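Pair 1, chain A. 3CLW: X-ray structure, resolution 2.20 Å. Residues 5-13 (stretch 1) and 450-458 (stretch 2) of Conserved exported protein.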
# COMPACT_ATOMS: atom_id res chain seq x y z
N LYS A 5 -28.43 17.70 -12.17
CA LYS A 5 -28.25 17.07 -10.82
C LYS A 5 -28.42 15.53 -10.85
O LYS A 5 -29.37 15.01 -11.46
CB LYS A 5 -29.19 17.68 -9.79
CG LYS A 5 -29.02 17.12 -8.39
CD LYS A 5 -30.08 17.64 -7.44
CE LYS A 5 -31.39 16.90 -7.63
NZ LYS A 5 -32.34 17.20 -6.51
N LYS A 6 -27.51 14.83 -10.17
CA LYS A 6 -27.47 13.37 -10.24
C LYS A 6 -27.88 12.76 -8.92
O LYS A 6 -27.63 13.34 -7.87
CB LYS A 6 -26.08 12.92 -10.67
CG LYS A 6 -25.84 13.06 -12.16
CD LYS A 6 -24.44 13.52 -12.46
CE LYS A 6 -24.17 13.44 -13.97
NZ LYS A 6 -22.77 13.87 -14.33
N VAL A 7 -28.52 11.60 -8.97
CA VAL A 7 -29.10 10.97 -7.77
C VAL A 7 -28.56 9.56 -7.55
O VAL A 7 -28.62 8.71 -8.45
CB VAL A 7 -30.68 11.01 -7.77
CG1 VAL A 7 -31.23 10.93 -9.16
CG2 VAL A 7 -31.26 9.92 -6.91
N PHE A 8 -28.03 9.33 -6.35
CA PHE A 8 -27.41 8.05 -6.02
C PHE A 8 -28.15 7.40 -4.87
O PHE A 8 -28.44 8.03 -3.85
CB PHE A 8 -25.95 8.26 -5.64
CG PHE A 8 -25.08 8.63 -6.79
CD1 PHE A 8 -24.36 7.65 -7.47
CD2 PHE A 8 -24.99 9.95 -7.22
CE1 PHE A 8 -23.55 7.99 -8.54
CE2 PHE A 8 -24.19 10.30 -8.29
CZ PHE A 8 -23.47 9.32 -8.95
N ILE A 9 -28.44 6.12 -5.05
CA ILE A 9 -29.09 5.32 -4.02
C ILE A 9 -28.12 4.32 -3.46
O ILE A 9 -27.49 3.55 -4.19
CB ILE A 9 -30.38 4.62 -4.53
CG1 ILE A 9 -31.44 5.68 -4.93
CG2 ILE A 9 -30.97 3.68 -3.44
CD1 ILE A 9 -31.37 6.14 -6.35
N ILE A 10 -27.97 4.39 -2.14
CA ILE A 10 -27.12 3.51 -1.37
C ILE A 10 -27.94 2.29 -0.97
O ILE A 10 -29.04 2.41 -0.43
CB ILE A 10 -26.58 4.24 -0.14
CG1 ILE A 10 -25.65 5.39 -0.60
CG2 ILE A 10 -25.90 3.26 0.86
CD1 ILE A 10 -24.88 6.09 0.51
N ASP A 11 -27.40 1.10 -1.21
CA ASP A 11 -28.09 -0.13 -0.88
C ASP A 11 -27.31 -0.99 0.14
O ASP A 11 -26.40 -1.74 -0.21
CB ASP A 11 -28.44 -0.87 -2.19
CG ASP A 11 -29.17 -2.17 -1.97
OD1 ASP A 11 -29.76 -2.40 -0.86
OD2 ASP A 11 -29.15 -2.97 -2.92
N LYS A 12 -27.69 -0.85 1.40
CA LYS A 12 -27.07 -1.60 2.51
C LYS A 12 -27.22 -3.12 2.40
O LYS A 12 -26.54 -3.87 3.11
CB LYS A 12 -27.62 -1.11 3.85
CG LYS A 12 -27.40 0.38 4.13
CD LYS A 12 -27.99 0.78 5.48
CE LYS A 12 -27.85 2.29 5.74
NZ LYS A 12 -28.54 2.75 7.00
N GLN A 13 -28.12 -3.58 1.54
CA GLN A 13 -28.37 -5.00 1.36
C GLN A 13 -27.46 -5.67 0.34
O GLN A 13 -27.34 -6.89 0.33
CB GLN A 13 -29.83 -5.25 0.98
CG GLN A 13 -30.54 -6.09 1.98
CD GLN A 13 -31.13 -5.30 3.12
OE1 GLN A 13 -30.41 -4.72 3.94
NE2 GLN A 13 -32.46 -5.30 3.21
N GLN A 450 -20.49 19.75 -9.64
CA GLN A 450 -21.65 18.89 -9.83
C GLN A 450 -22.48 18.88 -8.55
O GLN A 450 -21.95 19.12 -7.47
CB GLN A 450 -21.21 17.48 -10.27
N VAL A 451 -23.79 18.67 -8.69
CA VAL A 451 -24.68 18.56 -7.53
C VAL A 451 -25.25 17.16 -7.54
O VAL A 451 -25.62 16.65 -8.60
CB VAL A 451 -25.83 19.60 -7.55
CG1 VAL A 451 -26.70 19.48 -6.29
CG2 VAL A 451 -25.28 21.03 -7.64
N ILE A 452 -25.30 16.53 -6.37
CA ILE A 452 -25.83 15.17 -6.27
C ILE A 452 -26.86 15.02 -5.17
O ILE A 452 -26.91 15.84 -4.25
CB ILE A 452 -24.69 14.10 -6.10
CG1 ILE A 452 -24.00 14.22 -4.73
CG2 ILE A 452 -23.66 14.17 -7.24
CD1 ILE A 452 -23.33 12.93 -4.28
N SER A 453 -27.69 14.00 -5.28
CA SER A 453 -28.58 13.60 -4.20
C SER A 453 -28.16 12.24 -3.68
O SER A 453 -27.98 11.29 -4.45
CB SER A 453 -30.05 13.57 -4.66
N LEU A 454 -28.02 12.14 -2.38
CA LEU A 454 -27.58 10.91 -1.77
C LEU A 454 -28.75 10.30 -1.01
O LEU A 454 -29.24 10.87 -0.04
CB LEU A 454 -26.38 11.17 -0.87
CG LEU A 454 -25.41 10.04 -0.57
CD1 LEU A 454 -24.81 9.47 -1.87
CD2 LEU A 454 -24.31 10.50 0.39
N ASN A 455 -29.20 9.14 -1.48
CA ASN A 455 -30.35 8.46 -0.91
C ASN A 455 -29.88 7.29 -0.08
O ASN A 455 -29.41 6.28 -0.63
CB ASN A 455 -31.24 7.97 -2.05
CG ASN A 455 -32.60 7.51 -1.59
OD1 ASN A 455 -33.61 7.92 -2.18
ND2 ASN A 455 -32.66 6.66 -0.56
N CYS A 456 -30.01 7.41 1.23
CA CYS A 456 -29.38 6.49 2.16
C CYS A 456 -30.33 6.14 3.29
O CYS A 456 -30.31 6.80 4.34
CB CYS A 456 -28.08 7.11 2.69
SG CYS A 456 -27.18 6.06 3.86
N ASP A 457 -31.14 5.10 3.08
CA ASP A 457 -32.29 4.77 3.95
C ASP A 457 -33.20 5.99 4.14
O ASP A 457 -33.78 6.50 3.17
CB ASP A 457 -31.86 4.18 5.31
CG ASP A 457 -31.80 2.65 5.32
OD1 ASP A 457 -31.79 2.02 4.22
OD2 ASP A 457 -31.77 2.06 6.43
N HIS A 458 -33.31 6.46 5.37
CA HIS A 458 -34.18 7.60 5.65
C HIS A 458 -33.43 8.81 6.16
O HIS A 458 -34.02 9.77 6.64
CB HIS A 458 -35.32 7.17 6.58
CG HIS A 458 -36.15 6.06 5.99
ND1 HIS A 458 -36.24 4.81 6.56
CD2 HIS A 458 -36.86 6.01 4.84
CE1 HIS A 458 -36.99 4.04 5.80
NE2 HIS A 458 -37.38 4.74 4.75
O HOH W 1 -30.93 3.91 0.73

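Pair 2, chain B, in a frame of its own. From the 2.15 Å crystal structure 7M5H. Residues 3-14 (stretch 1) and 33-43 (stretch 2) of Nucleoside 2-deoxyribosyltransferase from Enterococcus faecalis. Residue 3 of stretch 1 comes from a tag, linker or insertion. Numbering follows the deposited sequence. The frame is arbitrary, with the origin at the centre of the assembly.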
# COMPACT_ATOMS: atom_id res chain seq x y z
N ALA B 3 38.88 -2.74 11.06
CA ALA B 3 37.78 -2.01 11.67
C ALA B 3 36.44 -2.68 11.34
O ALA B 3 36.21 -3.09 10.21
CB ALA B 3 37.78 -0.56 11.21
N MSE B 4 35.57 -2.76 12.34
CA MSE B 4 34.26 -3.37 12.16
C MSE B 4 33.33 -2.46 11.37
O MSE B 4 33.37 -1.24 11.51
CB MSE B 4 33.64 -3.70 13.52
CG MSE B 4 34.46 -4.67 14.36
SE MSE B 4 34.58 -6.45 13.58
CE MSE B 4 32.72 -7.00 13.78
N THR B 5 32.48 -3.06 10.54
CA THR B 5 31.48 -2.34 9.76
C THR B 5 30.11 -2.70 10.32
O THR B 5 29.65 -3.84 10.17
CB THR B 5 31.57 -2.68 8.28
OG1 THR B 5 32.85 -2.28 7.77
CG2 THR B 5 30.48 -1.97 7.49
N LYS B 6 29.45 -1.74 10.97
CA LYS B 6 28.14 -1.95 11.55
C LYS B 6 27.07 -1.69 10.50
O LYS B 6 27.00 -0.59 9.94
CB LYS B 6 27.94 -1.06 12.77
CG LYS B 6 29.01 -1.22 13.85
CD LYS B 6 28.56 -0.63 15.17
CE LYS B 6 27.38 -1.39 15.75
NZ LYS B 6 26.94 -0.84 17.06
N ILE B 7 26.24 -2.69 10.23
CA ILE B 7 25.21 -2.63 9.20
C ILE B 7 23.85 -2.72 9.87
O ILE B 7 23.62 -3.59 10.72
CB ILE B 7 25.38 -3.75 8.17
CG1 ILE B 7 26.73 -3.64 7.46
CG2 ILE B 7 24.24 -3.72 7.16
CD1 ILE B 7 26.96 -4.72 6.42
N TYR B 8 22.95 -1.82 9.49
CA TYR B 8 21.55 -1.88 9.90
C TYR B 8 20.74 -2.44 8.74
O TYR B 8 20.78 -1.90 7.63
CB TYR B 8 21.02 -0.51 10.32
CG TYR B 8 19.60 -0.53 10.81
CD1 TYR B 8 19.31 -0.82 12.14
CD2 TYR B 8 18.54 -0.28 9.95
CE1 TYR B 8 18.00 -0.85 12.60
CE2 TYR B 8 17.23 -0.30 10.40
CZ TYR B 8 16.97 -0.59 11.72
OH TYR B 8 15.67 -0.61 12.17
N PHE B 9 20.01 -3.52 9.00
CA PHE B 9 19.20 -4.18 7.98
C PHE B 9 17.78 -3.64 8.07
O PHE B 9 17.02 -4.01 8.97
CB PHE B 9 19.24 -5.69 8.15
CG PHE B 9 18.69 -6.45 6.97
CD1 PHE B 9 19.52 -6.85 5.94
CD2 PHE B 9 17.34 -6.76 6.90
CE1 PHE B 9 19.03 -7.54 4.86
CE2 PHE B 9 16.84 -7.46 5.82
CZ PHE B 9 17.68 -7.85 4.80
N ALA B 10 17.42 -2.76 7.14
CA ALA B 10 16.09 -2.17 7.11
C ALA B 10 15.18 -2.98 6.18
O ALA B 10 15.57 -3.30 5.05
CB ALA B 10 16.15 -0.71 6.64
N GLY B 11 13.99 -3.29 6.66
CA GLY B 11 13.03 -4.05 5.90
C GLY B 11 11.85 -4.47 6.75
O GLY B 11 11.96 -4.59 7.98
N PRO B 12 10.70 -4.69 6.12
CA PRO B 12 9.55 -5.22 6.87
C PRO B 12 9.88 -6.58 7.47
O PRO B 12 10.61 -7.38 6.87
CB PRO B 12 8.45 -5.32 5.80
CG PRO B 12 9.18 -5.37 4.50
CD PRO B 12 10.40 -4.52 4.69
N LEU B 13 9.36 -6.83 8.67
CA LEU B 13 9.72 -8.00 9.45
C LEU B 13 8.51 -8.56 10.18
O LEU B 13 8.61 -9.05 11.31
CB LEU B 13 10.84 -7.67 10.45
CG LEU B 13 10.50 -6.60 11.49
CD1 LEU B 13 11.10 -6.96 12.84
CD2 LEU B 13 10.98 -5.22 11.06
N PHE B 14 7.35 -8.50 9.55
CA PHE B 14 6.09 -8.83 10.21
C PHE B 14 5.43 -10.10 9.69
O PHE B 14 4.88 -10.86 10.48
CB PHE B 14 5.13 -7.65 10.09
CG PHE B 14 5.79 -6.32 10.35
CD1 PHE B 14 6.12 -5.94 11.63
CD2 PHE B 14 6.09 -5.47 9.30
CE1 PHE B 14 6.75 -4.73 11.88
CE2 PHE B 14 6.71 -4.25 9.54
CZ PHE B 14 7.04 -3.88 10.83
N ASP B 33 32.15 -11.45 5.29
CA ASP B 33 33.34 -10.99 5.99
C ASP B 33 33.09 -11.06 7.49
O ASP B 33 31.99 -10.77 7.96
CB ASP B 33 33.69 -9.55 5.59
CG ASP B 33 35.15 -9.23 5.80
OD1 ASP B 33 35.93 -9.30 4.82
OD2 ASP B 33 35.53 -8.91 6.95
N LYS B 34 34.13 -11.46 8.23
CA LYS B 34 34.03 -11.54 9.68
C LYS B 34 33.92 -10.18 10.34
O LYS B 34 33.49 -10.09 11.50
CB LYS B 34 35.23 -12.30 10.25
CG LYS B 34 35.36 -13.73 9.75
CD LYS B 34 36.59 -14.41 10.33
CE LYS B 34 36.69 -15.86 9.87
NZ LYS B 34 37.89 -16.53 10.44
N THR B 35 34.30 -9.11 9.64
CA THR B 35 34.24 -7.76 10.19
C THR B 35 32.86 -7.12 10.07
O THR B 35 32.72 -5.93 10.38
CB THR B 35 35.28 -6.87 9.50
OG1 THR B 35 35.10 -6.93 8.08
CG2 THR B 35 36.69 -7.33 9.85
N ILE B 36 31.86 -7.87 9.63
CA ILE B 36 30.51 -7.34 9.48
C ILE B 36 29.74 -7.56 10.78
O ILE B 36 29.59 -8.70 11.23
CB ILE B 36 29.78 -7.99 8.29
CG1 ILE B 36 30.41 -7.54 6.97
CG2 ILE B 36 28.29 -7.66 8.32
CD1 ILE B 36 29.76 -8.15 5.75
N ASP B 37 29.28 -6.47 11.38
CA ASP B 37 28.44 -6.50 12.57
C ASP B 37 27.05 -6.01 12.15
O ASP B 37 26.75 -4.82 12.22
CB ASP B 37 29.03 -5.64 13.69
CG ASP B 37 28.15 -5.61 14.93
OD1 ASP B 37 27.30 -6.51 15.08
OD2 ASP B 37 28.32 -4.68 15.75
N LEU B 38 26.21 -6.94 11.72
CA LEU B 38 24.89 -6.60 11.19
C LEU B 38 23.85 -6.66 12.30
O LEU B 38 23.78 -7.65 13.04
CB LEU B 38 24.51 -7.54 10.04
CG LEU B 38 23.27 -7.18 9.21
CD1 LEU B 38 23.44 -7.70 7.79
CD2 LEU B 38 22.00 -7.75 9.82
N TYR B 39 23.04 -5.61 12.41
CA TYR B 39 21.92 -5.56 13.34
C TYR B 39 20.64 -5.88 12.57
O TYR B 39 20.31 -5.20 11.60
CB TYR B 39 21.83 -4.20 14.01
CG TYR B 39 20.69 -4.08 15.00
CD1 TYR B 39 20.88 -4.39 16.34
CD2 TYR B 39 19.43 -3.66 14.60
CE1 TYR B 39 19.84 -4.28 17.25
CE2 TYR B 39 18.39 -3.55 15.50
CZ TYR B 39 18.60 -3.86 16.83
OH TYR B 39 17.56 -3.76 17.72
N LEU B 40 19.93 -6.92 13.02
CA LEU B 40 18.66 -7.31 12.42
C LEU B 40 17.56 -7.10 13.44
O LEU B 40 17.55 -7.77 14.48
CB LEU B 40 18.70 -8.77 11.95
CG LEU B 40 17.48 -9.27 11.18
CD1 LEU B 40 17.18 -8.36 10.00
CD2 LEU B 40 17.69 -10.70 10.72
N PRO B 41 16.61 -6.19 13.19
CA PRO B 41 15.61 -5.86 14.22
C PRO B 41 14.81 -7.05 14.73
O PRO B 41 14.48 -7.08 15.92
CB PRO B 41 14.71 -4.84 13.51
CG PRO B 41 15.60 -4.21 12.49
CD PRO B 41 16.51 -5.30 12.02
N GLN B 42 14.50 -8.02 13.87
CA GLN B 42 13.69 -9.15 14.32
C GLN B 42 14.43 -10.04 15.32
O GLN B 42 13.78 -10.79 16.06
CB GLN B 42 13.23 -9.98 13.12
CG GLN B 42 14.34 -10.68 12.37
CD GLN B 42 13.93 -11.07 10.96
OE1 GLN B 42 13.54 -10.22 10.16
NE2 GLN B 42 14.01 -12.36 10.65
N GLU B 43 15.76 -9.97 15.36
CA GLU B 43 16.53 -10.72 16.34
C GLU B 43 16.52 -10.07 17.72
O GLU B 43 16.93 -10.72 18.69
CB GLU B 43 17.97 -10.89 15.86
CG GLU B 43 18.12 -11.70 14.59
CD GLU B 43 19.55 -11.74 14.09
OE1 GLU B 43 20.35 -10.88 14.51
OE2 GLU B 43 19.88 -12.62 13.27

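Where do the two contacts differ most sharply? They part where the paired strands run out. In pair 1 the matched positions K12(A) and D457(A) carry opposite charges and form a salt bridge, its hydrogen bond weak, with NZ of K12(A) 3.4 Å from OD2 of D457(A). The same positions in pair 2 are G11(B), which has no side chain to send across, and P41(B), which offers only carbons from its ring side chain: its CG lies 3.9 Å from CZ of Y8(B), and its CB 4.2 Å from CD1 of L13(B). Pair 1 also holds a water here, which donates to O of I10(A) and O of N455(A) and accepts from N of D457(A), 2.6 Å from the water oxygen. A proline nitrogen has no hydrogen to offer, so P41(B) could not make that last bond.

What geometry do they share? Each is a pair of parallel strands, crossing at -27° in pair 1 and -25° in pair 2, and 14 central residues superpose with an RMSD of 0.6 Å. Five backbone hydrogen bonds form the same ladder in both. K6(A) and F8(A), like T5(B) and I7(B), bond to the second strand through both N and O, and I10(A), like F9(B), adds a last bond through N: N of F8(A) reaches O of S453(A) at 2.7 Å, as N of its counterpart I7(B) reaches O of D37(B) at 3.0 Å. The residues between them turn their N and O away from the partner strand.

How is the apolar face filled? F8(A) and I7(B) match, as do I452(A) with I36(B) and L454(A) with L38(B). The phenylalanine ring brings CE2 to 4.0 Å from CG2 of I452(A), while the smaller isoleucine extends CD1 to 3.7 Å from CG2 of I36(B). Two residues on, the sizes are reversed: I10(A) places CD1 4.1 Å from CG of L454(A) and 4.0 Å from CB of C456(A), whereas F9(B) sets CB 3.8 Å from CD2 of L38(B) and CD2 3.5 Å from CD1 of L40(B).

What happens on the other face? I9(A) and N455(A) meet through CG1 and CB at 3.7 Å, an apolar chain against the base of a polar one. Their counterparts Y8(B) and Y39(B) are aromatic and lie rim to rim, planes 12° apart, with CE1 of Y8(B) 3.7 Å from CD2 of Y39(B). Two residues earlier V7(A) faces S453(A), CB to CB at 4.1 Å, with OG of the serine not modelled; in pair 2 K6(B) and D37(B) bring opposite charges near each other, but NZ of K6(B) stays 4.3 Å from OD2 of D37(B), beyond a salt bridge.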